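Local coordinates for glutamate--cysteine ligase GshA (Methylobacillus flagellatus KT, PDB 3K1T), which probably acts as a ligase that joins glutamate to cysteine, at residues S35-Y40 / M349-V354; L153-R158 / L164-F169; L337-A342 / T362-D367. One frame throughout, in Å; residues are numbered along the deposited sequence.

How the contacts relate
Contacts 1 and 3 lie at opposite ends of one strand pair, 340-349 and 352-361, in the same antiparallel sheet. Contact 1 takes in the tight turn between the two strands, and contact 3 lies where the first begins and the second has just ended. Their centres are 34 Å apart, on opposite sides of the chain's centre. Contact 2 is in a different, mixed sheet, its centre 32 Å from that of contact 1 and 43 Å from that of contact 3. Of the three, contact 1 alone adjoins the second subunit. Contact 2 holds a sulfate on Arg-158 and glycerols lie near contact 1, all probably from the crystallisation liquor.

Contact 1 (S35-Y40 / M349-V354); sequences SQWQEY and MDHFVV
Trp-37 and His-351 carry this contact, lying flat on one another in an offset stack. The centroids of the imidazole and the indole five-membered ring are 3.9 Å apart and the planes only 4° from parallel. The imidazole is slid toward the Trp-37 CD1 side, so that CD1 lies over the middle of the imidazole and His-351 CB over the middle of the five-membered ring. His-351 CB makes a CH-pi contact there, 3.4 Å from the ring centroid, and approaches Trp-37 CE2 to 3.3 Å. Torsions bring the rings together: His-351 CG lies between its backbone N and carbonyl carbon (chi1 55°), Trp-37 CG beside its backbone N. On the imidazole face turned from Trp-37 lies the carboxylate of Asp-350, its OD2 3.1 Å from His-351 ND1 but too poorly angled for a hydrogen bond. That carboxylate forms a salt bridge with Lys-90, while His-351 NE2 is hydrogen-bonded to Glu-89 of the second subunit, a bond that would help set the rotation of the ring. Leu-413 of helix 398-421 packs on Trp-37, and Ala-42 touches both side chains. His-351 sits in a type II' turn from Met-349 to Phe-352, closed by backbone bonds in both directions between those two residues. This is a tight two-residue beta hairpin, its loop pressed against helix 26-40 beside the subunit interface.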
loop_
_atom_site.group_PDB
_atom_site.type_symbol
_atom_site.label_atom_id
_atom_site.label_comp_id
_atom_site.label_asym_id
_atom_site.label_seq_id
_atom_site.Cartn_x
_atom_site.Cartn_y
_atom_site.Cartn_z
ATOM N N SER A 35 9.592 -14.617 0.342
ATOM C CA SER A 35 9.534 -16.073 0.375
ATOM C C SER A 35 8.740 -16.571 1.594
ATOM O O SER A 35 7.955 -17.513 1.467
ATOM C CB SER A 35 10.926 -16.703 0.387
ATOM O OG SER A 35 11.589 -16.305 -0.780
ATOM N N GLN A 36 8.933 -15.936 2.756
ATOM C CA GLN A 36 8.210 -16.359 3.964
ATOM C C GLN A 36 6.702 -16.159 3.863
ATOM O O GLN A 36 5.914 -17.058 4.221
ATOM C CB GLN A 36 8.761 -15.695 5.239
ATOM C CG GLN A 36 10.287 -15.865 5.425
ATOM C CD GLN A 36 10.729 -17.285 5.325
ATOM O OE1 GLN A 36 10.225 -18.137 6.036
ATOM N NE2 GLN A 36 11.662 -17.557 4.417
ATOM N N TRP A 37 6.282 -15.006 3.358
ATOM C CA TRP A 37 4.852 -14.707 3.258
ATOM C C TRP A 37 4.171 -15.625 2.221
ATOM O O TRP A 37 3.003 -15.968 2.415
ATOM C CB TRP A 37 4.569 -13.241 2.906
ATOM C CG TRP A 37 5.288 -12.221 3.788
ATOM C CD1 TRP A 37 6.073 -11.186 3.369
ATOM C CD2 TRP A 37 5.260 -12.151 5.206
ATOM N NE1 TRP A 37 6.565 -10.514 4.446
ATOM C CE2 TRP A 37 6.090 -11.080 5.587
ATOM C CE3 TRP A 37 4.667 -12.924 6.198
ATOM C CZ2 TRP A 37 6.305 -10.739 6.912
ATOM C CZ3 TRP A 37 4.850 -12.550 7.536
ATOM C CH2 TRP A 37 5.684 -11.487 7.864
ATOM N N GLN A 38 4.890 -16.060 1.181
ATOM C CA GLN A 38 4.326 -17.012 0.205
ATOM C C GLN A 38 3.994 -18.336 0.876
ATOM O O GLN A 38 3.008 -18.989 0.526
ATOM C CB GLN A 38 5.285 -17.303 -0.965
ATOM C CG GLN A 38 5.512 -16.137 -1.906
ATOM C CD GLN A 38 6.513 -16.433 -3.036
ATOM O OE1 GLN A 38 7.500 -15.691 -3.243
ATOM N NE2 GLN A 38 6.237 -17.488 -3.799
ATOM N N GLU A 39 4.825 -18.746 1.829
ATOM C CA GLU A 39 4.591 -19.971 2.574
ATOM C C GLU A 39 3.544 -19.835 3.683
ATOM O O GLU A 39 2.714 -20.735 3.844
ATOM C CB GLU A 39 5.909 -20.476 3.154
ATOM C CG GLU A 39 5.736 -21.666 4.071
ATOM C CD GLU A 39 7.013 -22.450 4.330
ATOM O OE1 GLU A 39 8.121 -21.991 3.959
ATOM O OE2 GLU A 39 6.892 -23.556 4.927
ATOM N N TYR A 40 3.558 -18.722 4.431
ATOM C CA TYR A 40 2.757 -18.594 5.649
ATOM C C TYR A 40 1.544 -17.639 5.722
ATOM O O TYR A 40 0.690 -17.810 6.586
ATOM C CB TYR A 40 3.684 -18.300 6.824
ATOM C CG TYR A 40 4.638 -19.425 7.137
ATOM C CD1 TYR A 40 4.187 -20.620 7.726
ATOM C CD2 TYR A 40 5.986 -19.307 6.849
ATOM C CE1 TYR A 40 5.074 -21.640 8.035
ATOM C CE2 TYR A 40 6.857 -20.316 7.128
ATOM C CZ TYR A 40 6.401 -21.476 7.729
ATOM O OH TYR A 40 7.336 -22.438 7.988
HETATM N N MSE A 349 -0.582 -4.135 8.699
HETATM C CA MSE A 349 -1.769 -4.745 8.098
HETATM C C MSE A 349 -1.306 -5.616 6.942
HETATM O O MSE A 349 -0.398 -5.229 6.179
HETATM C CB MSE A 349 -2.775 -3.663 7.675
HETATM C CG MSE A 349 -3.170 -2.806 8.855
HETATM SE SE MSE A 349 -4.702 -1.625 8.431
HETATM C CE MSE A 349 -6.041 -2.981 8.752
ATOM N N ASP A 350 -1.842 -6.826 6.855
ATOM C CA ASP A 350 -1.217 -7.877 6.032
ATOM C C ASP A 350 0.268 -7.897 6.452
ATOM O O ASP A 350 0.565 -7.741 7.656
ATOM C CB ASP A 350 -1.435 -7.662 4.517
ATOM C CG ASP A 350 -0.943 -8.851 3.680
ATOM O OD1 ASP A 350 -1.348 -9.959 3.971
ATOM O OD2 ASP A 350 -0.133 -8.691 2.771
ATOM N N HIS A 351 1.219 -8.030 5.525
ATOM C CA HIS A 351 2.636 -8.061 5.963
ATOM C C HIS A 351 3.343 -6.709 5.770
ATOM O O HIS A 351 4.568 -6.666 5.643
ATOM C CB HIS A 351 3.400 -9.195 5.277
ATOM C CG HIS A 351 3.335 -9.180 3.768
ATOM N ND1 HIS A 351 2.641 -10.135 3.042
ATOM C CD2 HIS A 351 3.883 -8.336 2.857
ATOM C CE1 HIS A 351 2.785 -9.880 1.748
ATOM N NE2 HIS A 351 3.539 -8.801 1.608
ATOM N N PHE A 352 2.590 -5.612 5.748
ATOM C CA PHE A 352 3.140 -4.275 5.500
ATOM C C PHE A 352 3.140 -3.442 6.768
ATOM O O PHE A 352 2.135 -3.392 7.504
ATOM C CB PHE A 352 2.340 -3.563 4.409
ATOM C CG PHE A 352 2.462 -4.228 3.079
ATOM C CD1 PHE A 352 3.705 -4.262 2.429
ATOM C CD2 PHE A 352 1.412 -4.857 2.515
ATOM C CE1 PHE A 352 3.836 -4.893 1.193
ATOM C CE2 PHE A 352 1.553 -5.530 1.284
ATOM C CZ PHE A 352 2.774 -5.554 0.648
ATOM N N VAL A 353 4.257 -2.767 7.016
ATOM C CA VAL A 353 4.323 -1.812 8.118
ATOM C C VAL A 353 3.605 -0.520 7.733
ATOM O O VAL A 353 3.942 0.109 6.719
ATOM C CB VAL A 353 5.774 -1.516 8.515
ATOM C CG1 VAL A 353 5.815 -0.467 9.631
ATOM C CG2 VAL A 353 6.545 -2.840 8.871
ATOM N N VAL A 354 2.613 -0.111 8.525
ATOM C CA VAL A 354 1.817 1.074 8.205
ATOM C C VAL A 354 2.118 2.304 9.061
ATOM O O VAL A 354 1.741 3.432 8.699
ATOM C CB VAL A 354 0.298 0.773 8.198
ATOM C CG1 VAL A 354 0.021 -0.296 7.134
ATOM C CG2 VAL A 354 -0.241 0.381 9.619
#

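Contact 2 (L153-R158 / L164-F169); sequences LLEPVR and LELDNF. With SO4 (sulfate ion), chain C.
Arg-158 grips a sulfate ion with both terminal nitrogens while its backbone pairs with Glu-165. NH1 of Arg-158 reaches sulfate O3 at 2.9 Å, nearly straight at 173°, and NH2 of the same guanidinium reaches O2 at 2.8 Å. The side chain leaves with CG anti to the backbone N (chi1 178°) and bends at chi2, carrying its charged end away from the opposite strand. The backbones of Arg-158 and Glu-165 form an antiparallel hydrogen-bonded pair: N of Arg-158 to O of Glu-165 is 3.0 Å, and N of Glu-165 to O of Arg-158 is 2.8 Å. Val-157 CG1 packs on both methyls of Leu-164, CD1 and CD2. Beyond the pair the strands diverge, and Leu-166 fills the angle, its CD2 3.3 Å from Pro-156 O and its CD1 against the carboxylate of Glu-155. A water bridges the wider gap, donating a hydrogen bond to Glu-155 OE1 and accepting one from Asp-167 N. Arg-130 binds Glu-155 OE2 in a salt bridge and also Asp-167 O. The hairpin thus closes with direct backbone bonds at one end and water and arginine at the other; the sulfate, probably from the crystallisation liquor, marks an anion-accepting arginine.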
loop_
_atom_site.group_PDB
_atom_site.type_symbol
_atom_site.label_atom_id
_atom_site.label_comp_id
_atom_site.label_asym_id
_atom_site.label_seq_id
_atom_site.Cartn_x
_atom_site.Cartn_y
_atom_site.Cartn_z
ATOM N N LEU A 153 -21.695 3.533 17.254
ATOM C CA LEU A 153 -22.950 2.821 17.497
ATOM C C LEU A 153 -22.596 1.356 17.754
ATOM O O LEU A 153 -22.041 0.703 16.857
ATOM C CB LEU A 153 -23.840 2.919 16.264
ATOM C CG LEU A 153 -25.093 2.024 16.276
ATOM C CD1 LEU A 153 -25.970 2.334 17.490
ATOM C CD2 LEU A 153 -25.856 2.176 14.983
ATOM N N LEU A 154 -22.918 0.863 18.944
ATOM C CA LEU A 154 -22.747 -0.548 19.314
ATOM C C LEU A 154 -24.083 -1.216 19.258
ATOM O O LEU A 154 -25.077 -0.679 19.796
ATOM C CB LEU A 154 -22.217 -0.724 20.734
ATOM C CG LEU A 154 -20.847 -0.253 21.186
ATOM C CD1 LEU A 154 -20.565 -0.801 22.592
ATOM C CD2 LEU A 154 -19.758 -0.653 20.245
ATOM N N GLU A 155 -24.132 -2.373 18.605
ATOM C CA GLU A 155 -25.355 -3.142 18.465
ATOM C C GLU A 155 -25.116 -4.553 19.032
ATOM O O GLU A 155 -24.062 -5.160 18.759
ATOM C CB GLU A 155 -25.756 -3.211 17.007
ATOM C CG GLU A 155 -25.961 -1.850 16.312
ATOM C CD GLU A 155 -26.079 -1.973 14.790
ATOM O OE1 GLU A 155 -27.062 -2.630 14.351
ATOM O OE2 GLU A 155 -25.207 -1.410 14.051
ATOM N N PRO A 156 -26.076 -5.086 19.806
ATOM C CA PRO A 156 -25.864 -6.444 20.315
ATOM C C PRO A 156 -25.845 -7.519 19.203
ATOM O O PRO A 156 -26.721 -7.539 18.381
ATOM C CB PRO A 156 -27.073 -6.652 21.252
ATOM C CG PRO A 156 -28.121 -5.795 20.711
ATOM C CD PRO A 156 -27.382 -4.552 20.211
ATOM N N VAL A 157 -24.866 -8.405 19.199
ATOM C CA VAL A 157 -24.817 -9.505 18.248
ATOM C C VAL A 157 -26.046 -10.407 18.488
ATOM O O VAL A 157 -26.427 -10.617 19.622
ATOM C CB VAL A 157 -23.491 -10.295 18.411
ATOM C CG1 VAL A 157 -23.564 -11.632 17.729
ATOM C CG2 VAL A 157 -22.290 -9.458 17.875
ATOM N N ARG A 158 -26.674 -10.873 17.425
ATOM C CA ARG A 158 -27.760 -11.853 17.491
ATOM C C ARG A 158 -27.303 -13.081 16.741
ATOM O O ARG A 158 -26.865 -12.964 15.572
ATOM C CB ARG A 158 -28.996 -11.273 16.809
ATOM C CG ARG A 158 -30.183 -12.227 16.771
ATOM C CD ARG A 158 -30.958 -12.214 18.071
ATOM N NE ARG A 158 -32.198 -13.003 17.956
ATOM C CZ ARG A 158 -32.379 -14.240 18.438
ATOM N NH1 ARG A 158 -31.408 -14.895 19.088
ATOM N NH2 ARG A 158 -33.558 -14.828 18.257
ATOM N N LEU A 164 -23.877 -14.898 12.916
ATOM C CA LEU A 164 -24.113 -13.687 13.693
ATOM C C LEU A 164 -24.699 -12.611 12.792
ATOM O O LEU A 164 -24.194 -12.399 11.694
ATOM C CB LEU A 164 -22.826 -13.175 14.313
ATOM C CG LEU A 164 -22.123 -14.107 15.281
ATOM C CD1 LEU A 164 -20.956 -13.295 15.950
ATOM C CD2 LEU A 164 -23.110 -14.720 16.344
ATOM N N GLU A 165 -25.744 -11.937 13.265
ATOM C CA GLU A 165 -26.403 -10.886 12.509
ATOM C C GLU A 165 -26.679 -9.650 13.383
ATOM O O GLU A 165 -26.679 -9.729 14.643
ATOM C CB GLU A 165 -27.697 -11.444 11.895
ATOM C CG GLU A 165 -27.446 -12.262 10.584
ATOM C CD GLU A 165 -28.496 -13.313 10.337
ATOM O OE1 GLU A 165 -29.552 -13.246 11.016
ATOM O OE2 GLU A 165 -28.268 -14.212 9.482
ATOM N N LEU A 166 -26.895 -8.528 12.708
ATOM C CA LEU A 166 -27.438 -7.293 13.309
ATOM C C LEU A 166 -28.652 -6.926 12.456
ATOM O O LEU A 166 -28.961 -7.621 11.488
ATOM C CB LEU A 166 -26.400 -6.152 13.294
ATOM C CG LEU A 166 -25.078 -6.412 13.990
ATOM C CD1 LEU A 166 -24.090 -5.213 13.756
ATOM C CD2 LEU A 166 -25.292 -6.715 15.479
ATOM N N ASP A 167 -29.315 -5.825 12.801
ATOM C CA ASP A 167 -30.532 -5.373 12.093
ATOM C C ASP A 167 -30.244 -5.213 10.618
ATOM O O ASP A 167 -29.403 -4.398 10.238
ATOM C CB ASP A 167 -30.982 -4.021 12.675
ATOM C CG ASP A 167 -32.214 -3.445 11.966
ATOM O OD1 ASP A 167 -33.226 -4.168 11.951
ATOM O OD2 ASP A 167 -32.158 -2.283 11.438
ATOM N N ASN A 168 -30.901 -6.011 9.784
ATOM C CA ASN A 168 -30.694 -5.933 8.349
ATOM C C ASN A 168 -29.203 -5.967 7.954
ATOM O O ASN A 168 -28.746 -5.195 7.098
ATOM C CB ASN A 168 -31.383 -4.646 7.828
ATOM C CG ASN A 168 -31.561 -4.637 6.306
ATOM O OD1 ASN A 168 -31.611 -5.699 5.672
ATOM N ND2 ASN A 168 -31.635 -3.433 5.713
ATOM N N PHE A 169 -28.423 -6.861 8.575
ATOM C CA PHE A 169 -26.979 -6.891 8.334
ATOM C C PHE A 169 -26.440 -8.290 8.574
ATOM O O PHE A 169 -26.345 -8.749 9.723
ATOM C CB PHE A 169 -26.237 -5.923 9.246
ATOM C CG PHE A 169 -24.754 -5.803 8.933
ATOM C CD1 PHE A 169 -24.322 -4.993 7.888
ATOM C CD2 PHE A 169 -23.815 -6.476 9.692
ATOM C CE1 PHE A 169 -22.966 -4.840 7.602
ATOM C CE2 PHE A 169 -22.448 -6.338 9.415
ATOM C CZ PHE A 169 -22.025 -5.521 8.372
HETATM S S SO4 C . -33.300 -17.399 20.994
HETATM O O1 SO4 C . -33.202 -16.487 22.131
HETATM O O2 SO4 C . -34.249 -16.880 19.978
HETATM O O3 SO4 C . -31.964 -17.508 20.321
HETATM O O4 SO4 C . -33.796 -18.688 21.495
HETATM O O HOH W 1 -28.867 -4.155 15.394
#

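Contact 3 (L337-A342 / T362-D367); sequences LKDAVA and TSRGAD
Arg-364 lays one face of its guanidinium over the methyl group of Ala-340, whose CB is 3.3 Å from the guanidinium plane, displaced from the centre of the group and nearest to NH1 of Arg-364 at 3.5 Å. The edge of the same group meets Asp-339. NE of Arg-364 donates to OD2 of Asp-339 across 2.6 Å, a salt bridge with a bent N-H...O angle of 137°; its exact length is doubtful, since both residues have a second conformer. The carboxylate and guanidinium planes stand 82° apart, and the NE donor lies well above the carboxylate plane; the pair lacks the flat, two-pronged form. Asp-339 reaches the arginine because its CG is turned between the backbone N and the carbonyl carbon (chi1 53°), while a bend at chi2 of Arg-364 brings the guanidinium back across the turn. Arg-364 NH1 is also held by Ser-363 O at 3.1 Å and by the carbonyl of His-361. One water links Val-341 N to Ser-363 O; a second links Asp-339 O to Arg-364 O, the latter bond weak. Asp-339 rides on the type II' turn from Leu-337 to Ala-340, which leads into strand 340-349, and Arg-364 follows the end of the neighbouring strand 352-361. The chemistry is consistent with a surface ion pair that can shift between positions, joined to two water bridges between backbone atoms.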
loop_
_atom_site.group_PDB
_atom_site.type_symbol
_atom_site.label_atom_id
_atom_site.label_comp_id
_atom_site.label_asym_id
_atom_site.label_seq_id
_atom_site.Cartn_x
_atom_site.Cartn_y
_atom_site.Cartn_z
ATOM N N LEU A 337 11.731 10.779 25.834
ATOM C CA LEU A 337 11.230 12.080 25.403
ATOM C C LEU A 337 11.413 13.007 26.588
ATOM O O LEU A 337 10.640 12.991 27.548
ATOM C CB LEU A 337 9.750 11.995 24.983
ATOM C CG LEU A 337 9.173 13.272 24.349
ATOM C CD1 LEU A 337 9.691 13.416 22.901
ATOM C CD2 LEU A 337 7.588 13.218 24.423
ATOM N N LYS A 338 12.483 13.790 26.535
ATOM C CA LYS A 338 12.921 14.607 27.642
ATOM C C LYS A 338 13.094 13.716 28.864
ATOM O O LYS A 338 13.868 12.794 28.798
ATOM C CB LYS A 338 11.983 15.802 27.861
ATOM C CG LYS A 338 12.636 16.915 28.690
ATOM C CD LYS A 338 11.874 18.231 28.627
ATOM C CE LYS A 338 12.522 19.247 29.566
ATOM N NZ LYS A 338 11.840 20.565 29.481
ATOM N N ASP A 339 12.340 13.924 29.927
ATOM C CA ASP A 339 12.494 13.101 31.133
ATOM C C ASP A 339 11.703 11.786 31.125
ATOM O O ASP A 339 11.871 10.983 32.026
ATOM C CB ASP A 339 12.084 13.909 32.352
ATOM C CG ASP A 339 10.706 14.520 32.203
ATOM O OD1 ASP A 339 10.408 15.114 31.137
ATOM O OD2 ASP A 339 9.921 14.384 33.161
ATOM N N ALA A 340 10.855 11.571 30.122
ATOM C CA ALA A 340 9.973 10.400 30.111
ATOM C C ALA A 340 10.574 9.273 29.279
ATOM O O ALA A 340 10.942 9.491 28.127
ATOM C CB ALA A 340 8.578 10.789 29.530
ATOM N N VAL A 341 10.561 8.053 29.817
ATOM C CA VAL A 341 10.928 6.862 29.047
ATOM C C VAL A 341 9.882 6.627 27.922
ATOM O O VAL A 341 8.666 6.856 28.111
ATOM C CB VAL A 341 11.020 5.656 29.941
ATOM C CG1 VAL A 341 11.181 4.349 29.104
ATOM C CG2 VAL A 341 12.192 5.861 30.933
ATOM N N ALA A 342 10.352 6.234 26.755
ATOM C CA ALA A 342 9.488 5.958 25.612
ATOM C C ALA A 342 9.842 4.595 25.040
ATOM O O ALA A 342 10.999 4.174 25.129
ATOM C CB ALA A 342 9.663 7.039 24.547
ATOM N N THR A 362 4.053 7.647 31.764
ATOM C CA THR A 362 3.580 8.708 32.662
ATOM C C THR A 362 4.317 8.690 34.006
ATOM O O THR A 362 4.467 9.721 34.617
ATOM C CB THR A 362 2.053 8.637 32.901
ATOM O OG1 THR A 362 1.735 7.344 33.383
ATOM C CG2 THR A 362 1.275 8.856 31.612
ATOM N N SER A 363 4.766 7.539 34.473
ATOM C CA SER A 363 5.598 7.471 35.662
ATOM C C SER A 363 6.992 8.025 35.378
ATOM O O SER A 363 7.439 8.067 34.221
ATOM C CB SER A 363 5.732 6.039 36.168
ATOM O OG SER A 363 4.473 5.532 36.593
ATOM N N ARG A 364 7.674 8.422 36.452
ATOM C CA ARG A 364 9.015 9.044 36.349
ATOM C C ARG A 364 10.201 8.557 37.210
ATOM O O ARG A 364 11.143 9.328 37.367
ATOM C CB ARG A 364 8.888 10.529 36.669
ATOM C CG ARG A 364 8.114 11.318 35.658
ATOM C CD ARG A 364 8.950 11.508 34.451
ATOM N NE ARG A 364 8.242 12.377 33.557
ATOM C CZ ARG A 364 7.310 11.960 32.726
ATOM N NH1 ARG A 364 7.025 10.688 32.635
ATOM N NH2 ARG A 364 6.708 12.841 31.985
ATOM N N GLY A 365 10.215 7.334 37.743
ATOM C CA GLY A 365 11.390 6.868 38.537
ATOM C C GLY A 365 12.615 6.382 37.747
ATOM O O GLY A 365 12.536 6.203 36.524
ATOM N N ALA A 366 13.740 6.153 38.460
ATOM C CA ALA A 366 14.986 5.601 37.906
ATOM C C ALA A 366 14.798 4.273 37.174
ATOM O O ALA A 366 15.583 3.954 36.273
ATOM C CB ALA A 366 16.068 5.428 39.047
ATOM N N ASP A 367 13.762 3.515 37.523
ATOM C CA ASP A 367 13.564 2.184 36.924
ATOM C C ASP A 367 12.484 2.110 35.826
ATOM O O ASP A 367 12.049 1.027 35.440
ATOM C CB ASP A 367 13.266 1.170 37.992
ATOM C CG ASP A 367 14.489 0.850 38.846
ATOM O OD1 ASP A 367 15.653 0.988 38.370
ATOM O OD2 ASP A 367 14.261 0.440 40.000
HETATM O O HOH W 2 12.529 10.924 34.670
HETATM O O HOH W 3 9.632 7.699 32.568
#